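Local coordinates for protein Bd3459 (Bdellovibrio bacteriovorus, PDB 5CEC) that is a predatory endopeptidase of the peptidase S13 family, probably cutting prey cell-wall peptides, and is bound by an ankyrin-repeat immunity protein, at residues P86-P98 with D105-G117. The protein carries 1 engineered substitution. Numbering follows the deposited sequence.
Sequences PDYRFKTKLHVTP and DIHIEGSRDPLFG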
# COMPACT_ATOMS: atom_id res chain seq x y z
N PRO A 86 3.60 -8.32 -18.60
CA PRO A 86 3.05 -7.06 -18.07
C PRO A 86 1.91 -6.45 -18.86
O PRO A 86 1.19 -5.62 -18.32
CB PRO A 86 4.26 -6.12 -18.08
CG PRO A 86 5.14 -6.66 -19.17
CD PRO A 86 4.96 -8.15 -19.13
N ASP A 87 1.75 -6.86 -20.12
CA ASP A 87 0.68 -6.37 -20.96
C ASP A 87 -0.51 -7.31 -21.02
O ASP A 87 -1.48 -7.07 -21.75
CB ASP A 87 1.22 -6.08 -22.35
CG ASP A 87 2.31 -5.02 -22.33
OD1 ASP A 87 2.02 -3.91 -21.85
OD2 ASP A 87 3.45 -5.28 -22.81
N TYR A 88 -0.48 -8.38 -20.22
CA TYR A 88 -1.58 -9.36 -20.20
C TYR A 88 -2.87 -8.66 -19.73
O TYR A 88 -2.82 -7.85 -18.79
CB TYR A 88 -1.26 -10.49 -19.23
CG TYR A 88 -2.33 -11.53 -19.12
CD1 TYR A 88 -2.47 -12.53 -20.07
CD2 TYR A 88 -3.25 -11.53 -18.05
CE1 TYR A 88 -3.45 -13.49 -19.98
CE2 TYR A 88 -4.22 -12.49 -17.94
CZ TYR A 88 -4.34 -13.47 -18.92
OH TYR A 88 -5.31 -14.43 -18.83
N ARG A 89 -4.00 -9.01 -20.34
CA ARG A 89 -5.30 -8.58 -19.85
C ARG A 89 -6.19 -9.79 -19.53
O ARG A 89 -6.16 -10.79 -20.23
CB ARG A 89 -5.98 -7.69 -20.89
CG ARG A 89 -5.27 -6.37 -21.11
CD ARG A 89 -5.77 -5.65 -22.33
NE ARG A 89 -5.10 -4.39 -22.56
CZ ARG A 89 -5.56 -3.19 -22.19
NH1 ARG A 89 -6.64 -3.06 -21.44
NH2 ARG A 89 -4.86 -2.11 -22.52
N PHE A 90 -6.94 -9.67 -18.43
CA PHE A 90 -7.90 -10.67 -18.04
C PHE A 90 -9.14 -10.42 -18.88
O PHE A 90 -9.75 -9.35 -18.80
CB PHE A 90 -8.20 -10.51 -16.55
CG PHE A 90 -7.01 -10.86 -15.68
CD1 PHE A 90 -6.03 -9.93 -15.37
CD2 PHE A 90 -6.85 -12.16 -15.22
CE1 PHE A 90 -4.92 -10.28 -14.61
CE2 PHE A 90 -5.72 -12.53 -14.48
CZ PHE A 90 -4.77 -11.58 -14.16
N LYS A 91 -9.51 -11.42 -19.67
CA LYS A 91 -10.56 -11.27 -20.70
C LYS A 91 -11.84 -11.93 -20.21
O LYS A 91 -12.08 -13.12 -20.47
CB LYS A 91 -10.07 -11.85 -22.03
CG LYS A 91 -8.81 -11.17 -22.52
CD LYS A 91 -8.24 -11.88 -23.73
CE LYS A 91 -6.75 -11.59 -23.91
NZ LYS A 91 -5.91 -11.98 -22.73
N THR A 92 -12.64 -11.17 -19.46
CA THR A 92 -13.93 -11.67 -18.97
C THR A 92 -14.89 -11.66 -20.17
O THR A 92 -14.96 -10.67 -20.90
CB THR A 92 -14.46 -10.77 -17.84
OG1 THR A 92 -13.50 -10.75 -16.78
CG2 THR A 92 -15.78 -11.28 -17.29
N LYS A 93 -15.57 -12.79 -20.40
CA LYS A 93 -16.47 -12.91 -21.53
C LYS A 93 -17.92 -12.93 -21.07
O LYS A 93 -18.27 -13.54 -20.06
CB LYS A 93 -16.12 -14.17 -22.33
CG LYS A 93 -14.75 -14.07 -22.98
CD LYS A 93 -14.39 -15.37 -23.70
CE LYS A 93 -13.24 -15.13 -24.67
NZ LYS A 93 -12.99 -16.32 -25.54
N LEU A 94 -18.75 -12.18 -21.77
CA LEU A 94 -20.18 -12.18 -21.52
C LEU A 94 -20.83 -12.81 -22.75
O LEU A 94 -20.65 -12.34 -23.87
CB LEU A 94 -20.67 -10.76 -21.33
CG LEU A 94 -20.63 -10.21 -19.90
CD1 LEU A 94 -19.22 -10.03 -19.43
CD2 LEU A 94 -21.40 -8.89 -19.88
N HIS A 95 -21.62 -13.82 -22.53
CA HIS A 95 -22.37 -14.50 -23.57
C HIS A 95 -23.79 -13.97 -23.50
O HIS A 95 -24.47 -14.22 -22.53
CB HIS A 95 -22.30 -16.00 -23.35
CG HIS A 95 -20.90 -16.53 -23.38
ND1 HIS A 95 -20.34 -16.99 -24.55
CD2 HIS A 95 -19.94 -16.64 -22.43
CE1 HIS A 95 -19.11 -17.40 -24.31
NE2 HIS A 95 -18.84 -17.20 -23.04
N VAL A 96 -24.17 -13.18 -24.50
CA VAL A 96 -25.38 -12.35 -24.45
C VAL A 96 -26.41 -12.86 -25.43
O VAL A 96 -26.12 -12.92 -26.64
CB VAL A 96 -25.06 -10.87 -24.76
CG1 VAL A 96 -26.30 -10.01 -24.65
CG2 VAL A 96 -23.95 -10.36 -23.84
N THR A 97 -27.62 -13.16 -24.95
CA THR A 97 -28.69 -13.67 -25.82
C THR A 97 -29.96 -12.84 -25.61
O THR A 97 -30.41 -12.69 -24.47
CB THR A 97 -29.03 -15.13 -25.46
OG1 THR A 97 -27.83 -15.92 -25.47
CG2 THR A 97 -30.02 -15.72 -26.47
N PRO A 98 -30.56 -12.33 -26.71
CA PRO A 98 -31.83 -11.59 -26.53
C PRO A 98 -32.97 -12.52 -26.11
O PRO A 98 -32.96 -13.69 -26.47
CB PRO A 98 -32.09 -10.97 -27.90
CG PRO A 98 -31.21 -11.68 -28.84
CD PRO A 98 -30.14 -12.41 -28.12
N ASP A 105 -30.46 -12.51 -21.70
CA ASP A 105 -29.78 -13.45 -20.81
C ASP A 105 -28.29 -13.27 -20.98
O ASP A 105 -27.80 -13.10 -22.11
CB ASP A 105 -30.14 -14.91 -21.14
CG ASP A 105 -31.55 -15.28 -20.75
OD1 ASP A 105 -32.17 -14.61 -19.89
OD2 ASP A 105 -32.04 -16.28 -21.33
N ILE A 106 -27.56 -13.31 -19.86
CA ILE A 106 -26.12 -13.11 -19.90
C ILE A 106 -25.44 -14.15 -19.05
O ILE A 106 -25.76 -14.29 -17.88
CB ILE A 106 -25.69 -11.72 -19.45
CG1 ILE A 106 -26.32 -10.66 -20.36
CG2 ILE A 106 -24.16 -11.60 -19.48
CD1 ILE A 106 -25.92 -9.24 -20.04
N HIS A 107 -24.48 -14.86 -19.64
CA HIS A 107 -23.61 -15.75 -18.88
C HIS A 107 -22.21 -15.15 -18.82
O HIS A 107 -21.64 -14.85 -19.86
CB HIS A 107 -23.51 -17.14 -19.48
CG HIS A 107 -22.51 -18.03 -18.80
ND1 HIS A 107 -22.74 -18.60 -17.56
CD2 HIS A 107 -21.27 -18.44 -19.17
CE1 HIS A 107 -21.71 -19.35 -17.24
NE2 HIS A 107 -20.79 -19.25 -18.18
N ILE A 108 -21.67 -14.96 -17.61
CA ILE A 108 -20.29 -14.49 -17.43
C ILE A 108 -19.31 -15.66 -17.35
O ILE A 108 -19.36 -16.48 -16.43
CB ILE A 108 -20.15 -13.60 -16.19
CG1 ILE A 108 -21.08 -12.38 -16.26
CG2 ILE A 108 -18.71 -13.15 -16.05
CD1 ILE A 108 -21.13 -11.56 -14.99
N GLU A 109 -18.45 -15.76 -18.36
CA GLU A 109 -17.36 -16.69 -18.40
C GLU A 109 -16.16 -15.94 -17.83
O GLU A 109 -15.59 -15.06 -18.48
CB GLU A 109 -17.13 -17.17 -19.85
CG GLU A 109 -15.88 -18.02 -20.02
CD GLU A 109 -15.61 -18.42 -21.47
OE1 GLU A 109 -16.39 -18.04 -22.36
OE2 GLU A 109 -14.59 -19.10 -21.72
N GLY A 110 -15.82 -16.26 -16.58
CA GLY A 110 -14.81 -15.47 -15.89
C GLY A 110 -13.39 -15.68 -16.39
O GLY A 110 -13.09 -16.66 -17.05
N SER A 111 -12.54 -14.72 -16.05
CA SER A 111 -11.14 -14.74 -16.37
C SER A 111 -10.23 -14.81 -15.14
O SER A 111 -9.02 -14.71 -15.28
CB SER A 111 -10.77 -13.48 -17.16
OG SER A 111 -11.04 -12.33 -16.39
N ARG A 112 -10.82 -14.86 -13.94
CA ARG A 112 -10.08 -14.73 -12.67
C ARG A 112 -9.39 -13.38 -12.53
O ARG A 112 -8.43 -13.21 -11.79
CB ARG A 112 -9.10 -15.88 -12.45
CG ARG A 112 -9.75 -17.25 -12.60
CD ARG A 112 -8.90 -18.36 -11.98
NE ARG A 112 -8.91 -18.30 -10.52
CZ ARG A 112 -9.87 -18.78 -9.74
NH1 ARG A 112 -10.93 -19.42 -10.25
NH2 ARG A 112 -9.76 -18.62 -8.42
N ASP A 113 -9.96 -12.36 -13.19
CA ASP A 113 -9.50 -10.97 -13.00
C ASP A 113 -9.47 -10.74 -11.48
O ASP A 113 -10.50 -10.88 -10.81
CB ASP A 113 -10.50 -10.03 -13.72
CG ASP A 113 -10.17 -8.57 -13.61
OD1 ASP A 113 -9.40 -8.14 -12.73
OD2 ASP A 113 -10.73 -7.84 -14.46
N PRO A 114 -8.31 -10.32 -10.95
CA PRO A 114 -8.12 -10.15 -9.49
C PRO A 114 -8.42 -8.76 -8.99
O PRO A 114 -8.11 -8.45 -7.85
CB PRO A 114 -6.64 -10.48 -9.30
CG PRO A 114 -6.03 -9.95 -10.54
CD PRO A 114 -7.02 -10.22 -11.65
N LEU A 115 -9.03 -7.93 -9.84
CA LEU A 115 -9.43 -6.58 -9.46
C LEU A 115 -10.83 -6.29 -9.96
O LEU A 115 -11.10 -5.20 -10.46
CB LEU A 115 -8.38 -5.57 -9.96
CG LEU A 115 -8.51 -4.12 -9.55
CD1 LEU A 115 -8.85 -3.99 -8.08
CD2 LEU A 115 -7.26 -3.32 -9.92
N PHE A 116 -11.72 -7.24 -9.75
CA PHE A 116 -13.10 -7.14 -10.23
C PHE A 116 -13.97 -6.98 -9.01
O PHE A 116 -14.31 -7.95 -8.33
CB PHE A 116 -13.49 -8.34 -11.10
CG PHE A 116 -14.58 -8.06 -12.08
CD1 PHE A 116 -15.76 -7.47 -11.69
CD2 PHE A 116 -14.42 -8.37 -13.41
CE1 PHE A 116 -16.77 -7.20 -12.59
CE2 PHE A 116 -15.45 -8.11 -14.34
CZ PHE A 116 -16.60 -7.52 -13.92
N GLY A 117 -14.32 -5.73 -8.74
CA GLY A 117 -15.14 -5.36 -7.60
C GLY A 117 -16.08 -4.25 -8.00
O GLY A 117 -16.57 -4.19 -9.14
O HOH W 1 -6.48 -15.43 -16.35
O HOH W 2 -13.68 -12.49 -14.55
O HOH W 3 -12.14 -8.52 -16.81
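A histidine–carboxylate hydrogen bond spans the face of this antiparallel beta hairpin: His-95 NE2 donates to Glu-109 OE1 at 2.7 Å, reaching the lone pair turned away from the other carboxylate oxygen. With CG anti to the backbone N (chi1 173°) and the chain extended, Glu-109 carries its carboxylate to the edge of the imidazole, and the two planes lie 13° apart. The aliphatic chain of Lys-93 lies alongside that of Glu-109, pointing the same way. Reciprocal backbone hydrogen bonds join Lys-93 to Glu-109, His-95 to His-107 and Thr-97 to Asp-105, within the mixed sheet that strands 135-141 and 231-236 continue on either side. Across the sheet from the histidines, Leu-94 rests its CG on Ile-106 CG2 (3.8 Å), and both pack against Leu-128 of helix 118-130. Beyond the last backbone pair, Lys-93 with Glu-109, the segments stay together through side chains and water. One water links Thr-92 OG1 to Ser-111 N, while a second connects Tyr-88 OH with Ser-111 O. The Phe-90 ring is sandwiched, with Tyr-88 CE2 over one face and, over the other, Pro-114 CD in a CH-pi contact 3.6 Å from the ring centroid.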